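Local atomic coordinates of alcohol dehydrogenase YqhD (Escherichia coli, PDB entry 4QGS), a protein that reduces a broad range of short-chain aldehydes to alcohols with NADPH, as a zinc-dependent member of the iron-containing alcohol dehydrogenase family. Residues Arg308-Glu320 against Asp330-Arg342. Sequence-based numbering, arbitrary orientation.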
ATOM      1  N   ARG A 308       1.034  22.277 -11.253  1.00 18.99           N
ATOM      2  CA  ARG A 308      -0.335  22.694 -11.551  1.00 19.56           C
ATOM      3  C   ARG A 308      -0.532  22.942 -13.046  1.00 24.76           C
ATOM      4  O   ARG A 308      -1.661  22.938 -13.526  1.00 24.22           O
ATOM      5  CB  ARG A 308      -0.707  23.946 -10.756  1.00 23.17           C
ATOM      6  CG  ARG A 308       0.174  25.157 -11.052  1.00 25.17           C
ATOM      7  CD  ARG A 308      -0.043  26.225 -10.005  1.00 27.36           C
ATOM      8  NE  ARG A 308      -1.396  26.761 -10.056  1.00 29.61           N
ATOM      9  CZ  ARG A 308      -2.169  26.951  -8.993  1.00 30.83           C
ATOM     10  NH1 ARG A 308      -3.388  27.448  -9.146  1.00 30.99           N
ATOM     11  NH2 ARG A 308      -1.732  26.643  -7.780  1.00 28.92           N
ATOM     12  N   ASP A 309       0.562  23.154 -13.770  1.00 20.85           N
ATOM     13  CA  ASP A 309       0.490  23.317 -15.223  1.00 25.77           C
ATOM     14  C   ASP A 309       0.142  22.002 -15.924  1.00 23.77           C
ATOM     15  O   ASP A 309      -0.872  21.908 -16.615  1.00 25.90           O
ATOM     16  CB  ASP A 309       1.815  23.858 -15.771  1.00 26.94           C
ATOM     17  CG  ASP A 309       2.071  25.289 -15.365  1.00 33.44           C
ATOM     18  OD1 ASP A 309       1.108  26.086 -15.342  1.00 39.51           O
ATOM     19  OD2 ASP A 309       3.234  25.612 -15.048  1.00 39.91           O
ATOM     20  N   THR A 310       0.988  20.990 -15.765  1.00 21.61           N
ATOM     21  CA  THR A 310       0.768  19.732 -16.465  1.00 21.42           C
ATOM     22  C   THR A 310      -0.439  18.990 -15.904  1.00 23.92           C
ATOM     23  O   THR A 310      -1.078  18.224 -16.619  1.00 21.54           O
ATOM     24  CB  THR A 310       1.991  18.801 -16.386  1.00 24.76           C
ATOM     25  OG1 THR A 310       2.279  18.501 -15.014  1.00 24.81           O
ATOM     26  CG2 THR A 310       3.213  19.449 -17.015  1.00 27.03           C
ATOM     27  N   LYS A 311      -0.753  19.218 -14.626  1.00 19.25           N
ATOM     28  CA  LYS A 311      -1.882  18.523 -14.006  1.00 17.30           C
ATOM     29  C   LYS A 311      -3.163  19.342 -14.037  1.00 20.32           C
ATOM     30  O   LYS A 311      -4.149  18.992 -13.393  1.00 20.22           O
ATOM     31  CB  LYS A 311      -1.554  18.172 -12.545  1.00 17.26           C
ATOM     32  CG  LYS A 311      -0.467  17.133 -12.384  1.00 19.19           C
ATOM     33  CD  LYS A 311      -0.240  16.851 -10.880  1.00 17.59           C
ATOM     34  CE  LYS A 311       0.856  15.826 -10.672  1.00 19.64           C
ATOM     35  NZ  LYS A 311       0.504  14.486 -11.233  1.00 18.21           N
ATOM     36  N   ARG A 312      -3.151  20.442 -14.783  1.00 21.42           N
ATOM     37  CA  ARG A 312      -4.220  21.420 -14.686  1.00 20.24           C
ATOM     38  C   ARG A 312      -5.615  20.827 -14.927  1.00 18.38           C
ATOM     39  O   ARG A 312      -6.505  21.009 -14.102  1.00 19.31           O
ATOM     40  CB  ARG A 312      -3.954  22.573 -15.661  1.00 22.58           C
ATOM     41  CG  ARG A 312      -5.130  23.462 -15.913  1.00 29.78           C
ATOM     42  CD  ARG A 312      -4.872  24.275 -17.168  1.00 39.50           C
ATOM     43  NE  ARG A 312      -5.453  25.609 -17.096  1.00 55.20           N
ATOM     44  CZ  ARG A 312      -6.669  25.919 -17.531  1.00 60.11           C
ATOM     45  NH1 ARG A 312      -7.457  24.989 -18.069  1.00 53.44           N
ATOM     46  NH2 ARG A 312      -7.103  27.166 -17.418  1.00 56.97           N
ATOM     47  N   ALA A 313      -5.809  20.110 -16.031  1.00 21.47           N
ATOM     48  CA  ALA A 313      -7.123  19.570 -16.354  1.00 20.34           C
ATOM     49  C   ALA A 313      -7.649  18.611 -15.286  1.00 21.18           C
ATOM     50  O   ALA A 313      -8.805  18.706 -14.889  1.00 19.05           O
ATOM     51  CB  ALA A 313      -7.084  18.872 -17.713  1.00 23.29           C
ATOM     52  N   LYS A 314      -6.802  17.695 -14.819  1.00 20.29           N
ATOM     53  CA  LYS A 314      -7.268  16.729 -13.827  1.00 18.19           C
ATOM     54  C   LYS A 314      -7.393  17.367 -12.443  1.00 19.03           C
ATOM     55  O   LYS A 314      -8.209  16.923 -11.650  1.00 18.68           O
ATOM     56  CB  LYS A 314      -6.355  15.496 -13.782  1.00 19.61           C
ATOM     57  CG  LYS A 314      -6.360  14.652 -15.090  1.00 21.77           C
ATOM     58  CD  LYS A 314      -7.766  14.223 -15.542  1.00 23.08           C
ATOM     59  CE  LYS A 314      -8.444  13.201 -14.598  1.00 19.43           C
ATOM     60  NZ  LYS A 314      -7.863  11.831 -14.699  1.00 17.23           N
ATOM     61  N   LEU A 315      -6.606  18.398 -12.142  1.00 18.08           N
ATOM     62  CA  LEU A 315      -6.830  19.129 -10.890  1.00 17.93           C
ATOM     63  C   LEU A 315      -8.198  19.808 -10.889  1.00 20.24           C
ATOM     64  O   LEU A 315      -8.891  19.824  -9.880  1.00 18.80           O
ATOM     65  CB  LEU A 315      -5.720  20.159 -10.664  1.00 20.12           C
ATOM     66  CG  LEU A 315      -4.435  19.564 -10.098  1.00 18.85           C
ATOM     67  CD1 LEU A 315      -3.260  20.529 -10.312  1.00 18.02           C
ATOM     68  CD2 LEU A 315      -4.631  19.265  -8.596  1.00 16.29           C
ATOM     69  N   LEU A 316      -8.603  20.366 -12.032  1.00 17.96           N
ATOM     70  CA  LEU A 316      -9.914  20.995 -12.119  1.00 17.62           C
ATOM     71  C   LEU A 316     -11.041  19.963 -12.081  1.00 19.60           C
ATOM     72  O   LEU A 316     -12.108  20.205 -11.506  1.00 22.05           O
ATOM     73  CB  LEU A 316     -10.015  21.827 -13.413  1.00 20.88           C
ATOM     74  CG  LEU A 316      -9.123  23.066 -13.428  1.00 21.06           C
ATOM     75  CD1 LEU A 316      -9.062  23.635 -14.848  1.00 23.53           C
ATOM     76  CD2 LEU A 316      -9.647  24.102 -12.466  1.00 26.76           C
ATOM     77  N   GLN A 317     -10.807  18.810 -12.697  1.00 19.35           N
ATOM     78  CA  GLN A 317     -11.802  17.740 -12.668  1.00 19.79           C
ATOM     79  C   GLN A 317     -11.960  17.220 -11.241  1.00 21.26           C
ATOM     80  O   GLN A 317     -13.068  17.000 -10.763  1.00 19.19           O
ATOM     81  CB  GLN A 317     -11.424  16.595 -13.621  1.00 17.87           C
ATOM     82  CG  GLN A 317     -12.498  15.493 -13.692  1.00 21.25           C
ATOM     83  CD  GLN A 317     -12.270  14.508 -14.830  1.00 19.98           C
ATOM     84  OE1 GLN A 317     -11.618  14.830 -15.822  1.00 22.67           O
ATOM     85  NE2 GLN A 317     -12.801  13.296 -14.684  1.00 18.36           N
ATOM     86  N   TYR A 318     -10.829  17.036 -10.569  1.00 16.98           N
ATOM     87  CA  TYR A 318     -10.798  16.612  -9.176  1.00 16.78           C
ATOM     88  C   TYR A 318     -11.547  17.609  -8.303  1.00 15.95           C
ATOM     89  O   TYR A 318     -12.364  17.223  -7.464  1.00 17.38           O
ATOM     90  CB  TYR A 318      -9.334  16.452  -8.743  1.00 18.74           C
ATOM     91  CG  TYR A 318      -9.040  16.334  -7.260  1.00 18.12           C
ATOM     92  CD1 TYR A 318      -9.266  15.146  -6.582  1.00 18.88           C
ATOM     93  CD2 TYR A 318      -8.456  17.386  -6.566  1.00 22.25           C
ATOM     94  CE1 TYR A 318      -8.957  15.015  -5.224  1.00 20.87           C
ATOM     95  CE2 TYR A 318      -8.138  17.270  -5.203  1.00 19.96           C
ATOM     96  CZ  TYR A 318      -8.401  16.083  -4.543  1.00 20.49           C
ATOM     97  OH  TYR A 318      -8.094  15.951  -3.206  1.00 19.38           O
ATOM     98  N   ALA A 319     -11.305  18.895  -8.533  1.00 19.69           N
ATOM     99  CA  ALA A 319     -11.932  19.943  -7.727  1.00 20.95           C
ATOM    100  C   ALA A 319     -13.447  19.899  -7.855  1.00 20.44           C
ATOM    101  O   ALA A 319     -14.166  20.001  -6.867  1.00 22.74           O
ATOM    102  CB  ALA A 319     -11.412  21.301  -8.124  1.00 21.10           C
ATOM    103  N   GLU A 320     -13.928  19.728  -9.082  1.00 18.83           N
ATOM    104  CA  GLU A 320     -15.361  19.667  -9.335  1.00 20.04           C
ATOM    105  C   GLU A 320     -15.996  18.351  -8.869  1.00 20.19           C
ATOM    106  O   GLU A 320     -16.991  18.357  -8.133  1.00 22.10           O
ATOM    107  CB  GLU A 320     -15.618  19.878 -10.835  1.00 24.29           C
ATOM    108  CG  GLU A 320     -17.075  19.909 -11.221  1.00 27.85           C
ATOM    109  CD  GLU A 320     -17.263  20.315 -12.673  1.00 41.34           C
ATOM    110  OE1 GLU A 320     -16.671  21.333 -13.086  1.00 40.58           O
ATOM    111  OE2 GLU A 320     -17.989  19.613 -13.400  1.00 52.34           O
ATOM    112  N   ASP A 330      -9.894  29.113 -12.834  1.00 34.45           N
ATOM    113  CA  ASP A 330      -9.148  27.881 -12.820  1.00 34.36           C
ATOM    114  C   ASP A 330      -8.143  27.895 -11.683  1.00 31.60           C
ATOM    115  O   ASP A 330      -8.106  26.958 -10.886  1.00 30.61           O
ATOM    116  CB  ASP A 330      -8.463  27.681 -14.158  1.00 33.10           C
ATOM    117  CG  ASP A 330      -9.441  27.318 -15.252  1.00 36.03           C
ATOM    118  OD1 ASP A 330      -8.974  27.060 -16.370  1.00 35.04           O
ATOM    119  OD2 ASP A 330     -10.667  27.277 -15.001  1.00 35.36           O
ATOM    120  N   ASP A 331      -7.356  28.964 -11.570  1.00 30.83           N
ATOM    121  CA  ASP A 331      -6.361  29.016 -10.501  1.00 30.18           C
ATOM    122  C   ASP A 331      -6.997  29.023  -9.114  1.00 30.04           C
ATOM    123  O   ASP A 331      -6.488  28.376  -8.206  1.00 30.07           O
ATOM    124  CB  ASP A 331      -5.449  30.232 -10.651  1.00 32.01           C
ATOM    125  CG  ASP A 331      -4.360  30.009 -11.674  1.00 40.26           C
ATOM    126  OD1 ASP A 331      -3.868  28.863 -11.781  1.00 35.48           O
ATOM    127  OD2 ASP A 331      -3.995  30.977 -12.371  1.00 49.43           O
ATOM    128  N   GLU A 332      -8.097  29.751  -8.947  1.00 31.19           N
ATOM    129  CA  GLU A 332      -8.805  29.757  -7.665  1.00 31.18           C
ATOM    130  C   GLU A 332      -9.368  28.376  -7.347  1.00 30.76           C
ATOM    131  O   GLU A 332      -9.328  27.924  -6.200  1.00 28.01           O
ATOM    132  CB  GLU A 332      -9.942  30.777  -7.674  1.00 35.74           C
ATOM    133  CG  GLU A 332      -9.498  32.224  -7.738  1.00 35.85           C
ATOM    134  CD  GLU A 332     -10.667  33.170  -7.957  1.00 39.59           C
ATOM    135  OE1 GLU A 332     -11.614  32.784  -8.669  1.00 38.46           O
ATOM    136  OE2 GLU A 332     -10.638  34.298  -7.426  1.00 41.62           O
ATOM    137  N   ARG A 333      -9.904  27.704  -8.361  1.00 28.95           N
ATOM    138  CA  ARG A 333     -10.481  26.380  -8.143  1.00 30.46           C
ATOM    139  C   ARG A 333      -9.393  25.370  -7.759  1.00 24.25           C
ATOM    140  O   ARG A 333      -9.584  24.559  -6.852  1.00 24.66           O
ATOM    141  CB  ARG A 333     -11.249  25.915  -9.381  1.00 32.25           C
ATOM    142  CG  ARG A 333     -12.483  26.761  -9.698  1.00 32.58           C
ATOM    143  CD  ARG A 333     -13.096  26.368 -11.043  1.00 38.52           C
ATOM    144  NE  ARG A 333     -13.594  25.001 -10.990  1.00 45.18           N
ATOM    145  CZ  ARG A 333     -13.786  24.212 -12.042  1.00 45.10           C
ATOM    146  NH1 ARG A 333     -13.529  24.642 -13.273  1.00 39.65           N
ATOM    147  NH2 ARG A 333     -14.241  22.983 -11.853  1.00 44.08           N
ATOM    148  N   ILE A 334      -8.254  25.435  -8.441  1.00 24.04           N
ATOM    149  CA  ILE A 334      -7.137  24.545  -8.141  1.00 24.63           C
ATOM    150  C   ILE A 334      -6.594  24.850  -6.745  1.00 25.53           C
ATOM    151  O   ILE A 334      -6.347  23.932  -5.954  1.00 22.83           O
ATOM    152  CB  ILE A 334      -6.019  24.673  -9.193  1.00 21.96           C
ATOM    153  CG1 ILE A 334      -6.512  24.132 -10.539  1.00 23.70           C
ATOM    154  CG2 ILE A 334      -4.753  23.947  -8.742  1.00 25.04           C
ATOM    155  CD1 ILE A 334      -5.528  24.351 -11.695  1.00 26.46           C
ATOM    156  N   ASP A 335      -6.421  26.133  -6.437  1.00 23.12           N
ATOM    157  CA  ASP A 335      -5.974  26.524  -5.092  1.00 23.20           C
ATOM    158  C   ASP A 335      -6.917  25.982  -4.027  1.00 23.03           C
ATOM    159  O   ASP A 335      -6.467  25.456  -3.011  1.00 23.25           O
ATOM    160  CB  ASP A 335      -5.868  28.048  -4.968  1.00 25.05           C
ATOM    161  CG  ASP A 335      -4.633  28.609  -5.652  1.00 30.57           C
ATOM    162  OD1 ASP A 335      -3.856  27.834  -6.250  1.00 31.39           O
ATOM    163  OD2 ASP A 335      -4.440  29.842  -5.594  1.00 34.35           O
ATOM    164  N   ALA A 336      -8.225  26.092  -4.259  1.00 24.18           N
ATOM    165  CA  ALA A 336      -9.194  25.619  -3.275  1.00 26.31           C
ATOM    166  C   ALA A 336      -9.149  24.096  -3.129  1.00 23.29           C
ATOM    167  O   ALA A 336      -9.334  23.575  -2.027  1.00 21.92           O
ATOM    168  CB  ALA A 336     -10.603  26.082  -3.637  1.00 21.71           C
ATOM    169  N   ALA A 337      -8.903  23.394  -4.239  1.00 22.12           N
ATOM    170  CA  ALA A 337      -8.826  21.932  -4.211  1.00 21.89           C
ATOM    171  C   ALA A 337      -7.603  21.475  -3.435  1.00 21.01           C
ATOM    172  O   ALA A 337      -7.673  20.538  -2.642  1.00 19.57           O
ATOM    173  CB  ALA A 337      -8.795  21.367  -5.624  1.00 23.39           C
ATOM    174  N   ILE A 338      -6.478  22.138  -3.667  1.00 18.88           N
ATOM    175  CA  ILE A 338      -5.255  21.829  -2.932  1.00 20.54           C
ATOM    176  C   ILE A 338      -5.455  22.112  -1.432  1.00 21.74           C
ATOM    177  O   ILE A 338      -5.075  21.301  -0.578  1.00 20.37           O
ATOM    178  CB  ILE A 338      -4.043  22.630  -3.492  1.00 19.85           C
ATOM    179  CG1 ILE A 338      -3.704  22.142  -4.899  1.00 21.90           C
ATOM    180  CG2 ILE A 338      -2.823  22.483  -2.596  1.00 21.03           C
ATOM    181  CD1 ILE A 338      -2.616  22.931  -5.605  1.00 22.93           C
ATOM    182  N   ALA A 339      -6.079  23.242  -1.112  1.00 17.84           N
ATOM    183  CA  ALA A 339      -6.312  23.598   0.290  1.00 22.12           C
ATOM    184  C   ALA A 339      -7.270  22.616   0.972  1.00 19.39           C
ATOM    185  O   ALA A 339      -7.061  22.255   2.138  1.00 21.72           O
ATOM    186  CB  ALA A 339      -6.849  25.019   0.400  1.00 26.34           C
ATOM    187  N   ALA A 340      -8.317  22.193   0.257  1.00 19.36           N
ATOM    188  CA  ALA A 340      -9.270  21.230   0.810  1.00 19.89           C
ATOM    189  C   ALA A 340      -8.585  19.893   1.095  1.00 19.66           C
ATOM    190  O   ALA A 340      -8.908  19.221   2.079  1.00 19.16           O
ATOM    191  CB  ALA A 340     -10.471  21.019  -0.138  1.00 19.15           C
ATOM    192  N   THR A 341      -7.653  19.512   0.225  1.00 18.17           N
ATOM    193  CA  THR A 341      -6.918  18.257   0.385  1.00 19.09           C
ATOM    194  C   THR A 341      -5.990  18.344   1.598  1.00 20.38           C
ATOM    195  O   THR A 341      -5.946  17.435   2.431  1.00 17.85           O
ATOM    196  CB  THR A 341      -6.113  17.920  -0.888  1.00 19.73           C
ATOM    197  OG1 THR A 341      -6.997  17.928  -2.018  1.00 18.66           O
ATOM    198  CG2 THR A 341      -5.453  16.549  -0.780  1.00 18.78           C
ATOM    199  N   ARG A 342      -5.258  19.446   1.692  1.00 17.15           N
ATOM    200  CA  ARG A 342      -4.408  19.691   2.837  1.00 18.00           C
ATOM    201  C   ARG A 342      -5.229  19.644   4.119  1.00 17.87           C
ATOM    202  O   ARG A 342      -4.871  18.956   5.072  1.00 20.81           O
ATOM    203  CB  ARG A 342      -3.708  21.041   2.700  1.00 21.20           C
ATOM    204  CG  ARG A 342      -2.578  21.239   3.681  1.00 24.42           C
ATOM    205  CD  ARG A 342      -1.949  22.630   3.524  1.00 25.03           C
ATOM    206  NE  ARG A 342      -1.161  22.830   2.305  1.00 25.87           N
ATOM    207  CZ  ARG A 342       0.076  22.365   2.127  1.00 23.50           C
ATOM    208  NH1 ARG A 342       0.737  22.624   1.012  1.00 28.90           N
ATOM    209  NH2 ARG A 342       0.649  21.619   3.058  1.00 20.40           N
TER
HETATM  210  O   HOH W   1      -1.618  27.975 -12.797  1.00 38.42           O
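The guanidinium of Arg-308 bridges two aspartates one helical turn apart. NH1 (3.0 Å) and NH2 (2.9 Å) of Arg-308 both donate in plane to Asp-335 OD1, the carboxylate turned 81° from the guanidinium, while NH1 also gives a 3.0 Å bond to Asp-331 OD1, met from above its plane. A water joins NE to that same oxygen, and Ile-334 CG2 lies over one face of the group. With CG lodged between backbone N and carbonyl carbon (chi1 61°) and a bend at chi3, the chain reaches helix 330-342. Shortening Arg-308 to an alanine is likely to leave Asp-331 and Asp-335 without their shared counter-charge and to uncover Ile-334 CG2.

Inward, Leu-316 CD2 packs on Ile-334 CG1 (3.7 Å) and against one face of the Arg-333 guanidinium, toward its rim; Arg-333 NH2 forms a salt bridge with Glu-320 OE1, its hydrogen bond weak. Ala-319 CB meets Ala-337 CB at 3.6 Å, where small residues let the helices come close. Beyond them Tyr-318 OH donates to Thr-341 OG1 (2.6 Å), which in turn donates to Ala-337 O; Phe-207 of helix 196-211 touches both side chains. Away from the zinc, a charged, partly hydrated margin thus gives way to an apolar seam whose buried hydroxyls are satisfied within it.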